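Local coordinates for ABC transporter, substrate binding protein (Polyamine) (Agrobacterium tumefaciens, PDB 4EUO) that binds gamma-aminobutyric acid (GABA) as the periplasmic substrate-binding protein of an ABC transporter, probably delivering it to the membrane components for uptake, at residues W200-T205 and A259-A263; G97-Y101 and Y262-N266. Residue numbers count along the deposited sequence, not the author numbering.

Interaction 1. Residues W200-T205 and A259-A263. With ABU (gamma-amino-butanoic acid), chain E.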
loop_
_atom_site.group_PDB
_atom_site.type_symbol
_atom_site.label_atom_id
_atom_site.label_comp_id
_atom_site.label_asym_id
_atom_site.label_seq_id
_atom_site.Cartn_x
_atom_site.Cartn_y
_atom_site.Cartn_z
ATOM N N TRP A 200 -6.775 -2.888 0.399
ATOM C CA TRP A 200 -6.005 -2.305 -0.688
ATOM C C TRP A 200 -6.791 -2.515 -1.970
ATOM O O TRP A 200 -7.208 -3.649 -2.260
ATOM C CB TRP A 200 -4.635 -2.977 -0.778
ATOM C CG TRP A 200 -3.712 -2.732 0.368
ATOM C CD1 TRP A 200 -3.546 -1.568 1.054
ATOM C CD2 TRP A 200 -2.733 -3.645 0.879
ATOM N NE1 TRP A 200 -2.529 -1.702 1.991
ATOM C CE2 TRP A 200 -2.004 -2.967 1.888
ATOM C CE3 TRP A 200 -2.396 -4.974 0.579
ATOM C CZ2 TRP A 200 -0.973 -3.582 2.612
ATOM C CZ3 TRP A 200 -1.335 -5.565 1.253
ATOM C CH2 TRP A 200 -0.655 -4.880 2.277
ATOM N N ASN A 201 -6.974 -1.449 -2.783
ATOM C CA ASN A 201 -7.873 -1.573 -3.925
ATOM C C ASN A 201 -7.479 -2.652 -4.918
ATOM O O ASN A 201 -8.348 -3.363 -5.448
ATOM C CB ASN A 201 -8.079 -0.222 -4.604
ATOM C CG ASN A 201 -6.878 0.249 -5.394
ATOM O OD1 ASN A 201 -5.902 0.784 -4.834
ATOM N ND2 ASN A 201 -6.905 0.009 -6.708
ATOM N N GLY A 202 -6.196 -2.780 -5.176
ATOM C CA GLY A 202 -5.711 -3.730 -6.155
ATOM C C GLY A 202 -5.962 -5.164 -5.738
ATOM O O GLY A 202 -6.079 -6.047 -6.599
ATOM N N ARG A 203 -6.115 -5.430 -4.436
ATOM C CA ARG A 203 -6.421 -6.796 -4.002
ATOM C C ARG A 203 -7.836 -7.184 -4.425
ATOM O O ARG A 203 -8.084 -8.368 -4.689
ATOM C CB ARG A 203 -6.252 -6.910 -2.502
ATOM C CG ARG A 203 -4.805 -6.734 -2.060
ATOM C CD ARG A 203 -3.976 -7.976 -2.394
ATOM N NE ARG A 203 -2.546 -7.704 -2.213
ATOM C CZ ARG A 203 -1.615 -8.649 -2.148
ATOM N NH1 ARG A 203 -1.957 -9.929 -2.194
ATOM N NH2 ARG A 203 -0.342 -8.326 -1.951
ATOM N N MET A 204 -8.744 -6.200 -4.536
ATOM C CA MET A 204 -10.101 -6.461 -5.024
ATOM C C MET A 204 -10.064 -6.639 -6.546
ATOM O O MET A 204 -10.718 -7.561 -7.055
ATOM C CB MET A 204 -11.041 -5.321 -4.631
ATOM C CG MET A 204 -11.183 -5.132 -3.121
ATOM S SD MET A 204 -11.764 -6.598 -2.218
ATOM C CE MET A 204 -10.173 -7.327 -1.608
ATOM N N THR A 205 -9.258 -5.839 -7.264
ATOM C CA THR A 205 -9.075 -6.034 -8.703
ATOM C C THR A 205 -8.580 -7.463 -8.943
ATOM O O THR A 205 -9.092 -8.152 -9.844
ATOM C CB THR A 205 -8.042 -5.047 -9.235
ATOM O OG1 THR A 205 -8.595 -3.739 -9.074
ATOM C CG2 THR A 205 -7.705 -5.282 -10.705
ATOM N N ALA A 259 -1.645 -4.364 -14.788
ATOM C CA ALA A 259 -1.691 -5.693 -14.171
ATOM C C ALA A 259 -2.276 -5.698 -12.773
ATOM O O ALA A 259 -2.637 -6.769 -12.292
ATOM C CB ALA A 259 -0.301 -6.286 -14.128
ATOM N N THR A 260 -2.324 -4.533 -12.084
ATOM C CA THR A 260 -2.761 -4.544 -10.684
ATOM C C THR A 260 -4.014 -3.767 -10.348
ATOM O O THR A 260 -4.639 -4.064 -9.338
ATOM C CB THR A 260 -1.678 -3.947 -9.771
ATOM O OG1 THR A 260 -1.412 -2.600 -10.177
ATOM C CG2 THR A 260 -0.406 -4.764 -9.740
ATOM N N GLY A 261 -4.302 -2.703 -11.086
ATOM C CA GLY A 261 -5.357 -1.773 -10.704
ATOM C C GLY A 261 -4.838 -0.645 -9.810
ATOM O O GLY A 261 -5.622 0.170 -9.343
ATOM N N TYR A 262 -3.517 -0.563 -9.609
ATOM C CA TYR A 262 -2.902 0.544 -8.862
ATOM C C TYR A 262 -2.517 1.618 -9.872
ATOM O O TYR A 262 -2.398 1.322 -11.066
ATOM C CB TYR A 262 -1.661 0.071 -8.073
ATOM C CG TYR A 262 -2.046 -0.819 -6.911
ATOM C CD1 TYR A 262 -3.019 -0.422 -6.005
ATOM C CD2 TYR A 262 -1.485 -2.091 -6.757
ATOM C CE1 TYR A 262 -3.394 -1.237 -4.944
ATOM C CE2 TYR A 262 -1.863 -2.922 -5.708
ATOM C CZ TYR A 262 -2.838 -2.495 -4.825
ATOM O OH TYR A 262 -3.312 -3.321 -3.851
ATOM N N ALA A 263 -2.358 2.861 -9.419
ATOM C CA ALA A 263 -1.992 3.944 -10.322
ATOM C C ALA A 263 -0.487 4.057 -10.448
ATOM O O ALA A 263 0.266 3.839 -9.486
ATOM C CB ALA A 263 -2.586 5.260 -9.839
HETATM N N ABU E . 1.288 -1.203 0.887
HETATM C CD ABU E . 0.330 -1.534 -0.175
HETATM C CB ABU E . 0.470 -2.968 -0.626
HETATM C CG ABU E . -0.502 -3.240 -1.722
HETATM C C ABU E . -0.578 -4.678 -2.191
HETATM O O ABU E . -1.653 -5.042 -2.884
HETATM O OXT ABU E . 0.295 -5.590 -1.840
HETATM O O HOH W 1 -3.640 -6.629 -8.245
#

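Interaction 2. Residues G97-Y101 and Y262-N266. With ABU (gamma-amino-butanoic acid), chain E.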
loop_
_atom_site.group_PDB
_atom_site.type_symbol
_atom_site.label_atom_id
_atom_site.label_comp_id
_atom_site.label_asym_id
_atom_site.label_seq_id
_atom_site.Cartn_x
_atom_site.Cartn_y
_atom_site.Cartn_z
ATOM N N GLY A 97 8.581 6.686 -5.456
ATOM C CA GLY A 97 7.324 5.954 -5.457
ATOM C C GLY A 97 7.370 4.671 -6.261
ATOM O O GLY A 97 8.074 4.578 -7.265
ATOM N N SER A 98 6.626 3.661 -5.809
ATOM C CA SER A 98 6.456 2.367 -6.445
ATOM C C SER A 98 5.097 2.302 -7.154
ATOM O O SER A 98 4.996 1.857 -8.302
ATOM C CB SER A 98 6.549 1.262 -5.392
ATOM O OG SER A 98 6.386 0.004 -6.038
ATOM N N PHE A 99 4.030 2.711 -6.444
ATOM C CA PHE A 99 2.687 2.767 -6.992
ATOM C C PHE A 99 1.806 3.551 -6.046
ATOM O O PHE A 99 2.160 3.694 -4.856
ATOM C CB PHE A 99 2.064 1.383 -7.268
ATOM C CG PHE A 99 1.905 0.490 -6.056
ATOM C CD1 PHE A 99 0.720 0.486 -5.320
ATOM C CD2 PHE A 99 2.921 -0.362 -5.673
ATOM C CE1 PHE A 99 0.567 -0.357 -4.210
ATOM C CE2 PHE A 99 2.777 -1.203 -4.570
ATOM C CZ PHE A 99 1.598 -1.195 -3.848
ATOM N N TYR A 100 0.668 4.027 -6.568
ATOM C CA TYR A 100 -0.271 4.843 -5.821
ATOM C C TYR A 100 -1.528 4.024 -5.640
ATOM O O TYR A 100 -1.996 3.374 -6.588
ATOM C CB TYR A 100 -0.478 6.140 -6.608
ATOM C CG TYR A 100 -1.380 7.177 -5.992
ATOM C CD1 TYR A 100 -0.882 8.120 -5.107
ATOM C CD2 TYR A 100 -2.708 7.303 -6.394
ATOM C CE1 TYR A 100 -1.679 9.155 -4.620
ATOM C CE2 TYR A 100 -3.526 8.323 -5.892
ATOM C CZ TYR A 100 -2.991 9.259 -5.033
ATOM O OH TYR A 100 -3.762 10.312 -4.590
ATOM N N TYR A 101 -2.086 4.003 -4.424
ATOM C CA TYR A 101 -3.212 3.119 -4.158
ATOM C C TYR A 101 -4.216 3.766 -3.245
ATOM O O TYR A 101 -3.948 4.822 -2.670
ATOM C CB TYR A 101 -2.702 1.801 -3.519
ATOM C CG TYR A 101 -2.113 1.929 -2.133
ATOM C CD1 TYR A 101 -2.905 1.771 -0.999
ATOM C CD2 TYR A 101 -0.752 2.180 -1.950
ATOM C CE1 TYR A 101 -2.359 1.874 0.280
ATOM C CE2 TYR A 101 -0.198 2.296 -0.677
ATOM C CZ TYR A 101 -1.003 2.127 0.430
ATOM O OH TYR A 101 -0.485 2.193 1.697
ATOM N N TYR A 262 -3.517 -0.563 -9.609
ATOM C CA TYR A 262 -2.902 0.544 -8.862
ATOM C C TYR A 262 -2.517 1.618 -9.872
ATOM O O TYR A 262 -2.398 1.322 -11.066
ATOM C CB TYR A 262 -1.661 0.071 -8.073
ATOM C CG TYR A 262 -2.046 -0.819 -6.911
ATOM C CD1 TYR A 262 -3.019 -0.422 -6.005
ATOM C CD2 TYR A 262 -1.485 -2.091 -6.757
ATOM C CE1 TYR A 262 -3.394 -1.237 -4.944
ATOM C CE2 TYR A 262 -1.863 -2.922 -5.708
ATOM C CZ TYR A 262 -2.838 -2.495 -4.825
ATOM O OH TYR A 262 -3.312 -3.321 -3.851
ATOM N N ALA A 263 -2.358 2.861 -9.419
ATOM C CA ALA A 263 -1.992 3.944 -10.322
ATOM C C ALA A 263 -0.487 4.057 -10.448
ATOM O O ALA A 263 0.266 3.839 -9.486
ATOM C CB ALA A 263 -2.586 5.260 -9.839
ATOM N N PRO A 264 -0.002 4.409 -11.651
ATOM C CA PRO A 264 1.439 4.593 -11.833
ATOM C C PRO A 264 1.944 5.866 -11.163
ATOM O O PRO A 264 1.173 6.807 -10.915
ATOM C CB PRO A 264 1.599 4.645 -13.347
ATOM C CG PRO A 264 0.292 5.120 -13.853
ATOM C CD PRO A 264 -0.766 4.691 -12.886
ATOM N N VAL A 265 3.246 5.886 -10.900
ATOM C CA VAL A 265 3.973 6.995 -10.293
ATOM C C VAL A 265 5.073 7.520 -11.200
ATOM O O VAL A 265 6.065 8.076 -10.751
ATOM C CB VAL A 265 4.430 6.694 -8.841
ATOM C CG1 VAL A 265 3.198 6.664 -7.906
ATOM C CG2 VAL A 265 5.189 5.371 -8.782
ATOM N N ASN A 266 4.840 7.362 -12.514
ATOM C CA ASN A 266 5.630 7.974 -13.585
ATOM C C ASN A 266 4.577 8.776 -14.341
ATOM O O ASN A 266 3.527 8.232 -14.717
ATOM C CB ASN A 266 6.305 6.952 -14.472
ATOM C CG ASN A 266 7.167 7.638 -15.521
ATOM O OD1 ASN A 266 6.656 8.430 -16.330
ATOM N ND2 ASN A 266 8.465 7.377 -15.518
HETATM N N ABU E . 1.288 -1.203 0.887
HETATM C CD ABU E . 0.330 -1.534 -0.175
HETATM C CB ABU E . 0.470 -2.968 -0.626
HETATM C CG ABU E . -0.502 -3.240 -1.722
HETATM C C ABU E . -0.578 -4.678 -2.191
HETATM O O ABU E . -1.653 -5.042 -2.884
HETATM O OXT ABU E . 0.295 -5.590 -1.840
HETATM O O HOH W 2 8.261 7.026 -8.866
#

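Interaction 1. Residues W200-T205 and A259-A263
Side chains far apart in the sequence converge on the GABA carboxylate where residues 200-205 meet 259-263. Arg203 donates from NE to ABU O (2.9 Å) and from NH2 to ABU OXT (2.8 Å), a bidentate grip, while Tyr262 OH donates to ABU O at 2.6 Å.

Between the segments themselves, Asn201 ND2 donates to Gly261 O (2.9 Å), and a water lies 3.0 Å from both Gly202 O and Thr260 O, placed to link the two carbonyls. Thr260 OG1 accepts from Tyr262 N (3.0 Å), an ST turn, and is also bonded to Met256 O.

Close packing depends on two glycines, Gly202 and Gly261, whose CA atoms are 5.0 Å apart. A CB on Gly202 would clash with Tyr262 CZ; Gly261, with positive phi just after its helix, could not carry one without striking Thr205 OG1. The bare Gly202 leaves space for the Tyr262 ring, whose OH lies 3.4 Å from Trp200 CB. The Trp200 ring turns one face to ABU CD, and its CE3 is 3.3 Å from ABU C.

The contact joins the start of helix 201-209 to the end of helix 250-260, flanked by strand 96-107, where Ser102 bonds Asn201, and by helix 10-28.

Interaction 2. Residues G97-Y101 and Y262-N266
A single antiparallel beta bridge, reinforced by an aromatic stack, fastens the irregular segment 262-266 to strand 96-107 in the buried interior of this binding protein. It exemplifies how a loop can be docked on a sheet strand with little regular structure of its own. Tyr100 and Ala263 form a hydrogen-bonded pair: Tyr100 N donates to Ala263 O (3.0 Å), and Ala263 N to Tyr100 O (2.9 Å). Farther along, a water donates to both Gly97 O (2.9 Å) and Val265 O (3.1 Å), spanning the gap where direct pairing has ended.

Side chains pack around this bridge. The rings of Phe99 and Tyr262 form an offset stack, with centroids 4.5 Å apart and planes at 27°, and Tyr101 CB presses on Tyr262 CD1 at 3.3 Å. Val265 fits against the strand, its CG2 3.4 Å from Gly97 O and its CG1 3.9 Å from Tyr100 CB. Gly97 leaves room for it, since a CB there would crowd Val265 CG2.

The stacked pair forms part of the GABA pocket: Tyr262 OH donates to ABU O (2.6 Å), and Phe99 meets the ligand edge-on, its CZ 3.6 Å from ABU CG. Beside it, Tyr101 turns one face to ABU CD.

Strand 215-229 pairs with strand 96-107 through Ala224 and Asp226, while helix 250-260 supplies Gln253, bonded to Val265 N and Ser98 O, and Met256 against Phe99.

Both interactions are buried, lie with centres about 10 Å apart, and overlap at Tyr262 and Ala263; Tyr262 touches both partners, Ala263 only the strand. In interaction 1 the chain leaving helix 250-260 meets the start of a helix through glycine packing and an amide side chain; in interaction 2 it meets a strand through paired backbone amides and aromatic stacking. Interaction 1 brings Arg203 to the ligand carboxylate and a Trp200 face to the aliphatic chain, which Phe99 and Tyr101 of interaction 2 also line. Trp200 CD1 and Tyr101 CE1, 3.7 Å apart, join the two contacts directly. Together they illustrate a general principle: one short connection can unite separate secondary structures around a common site.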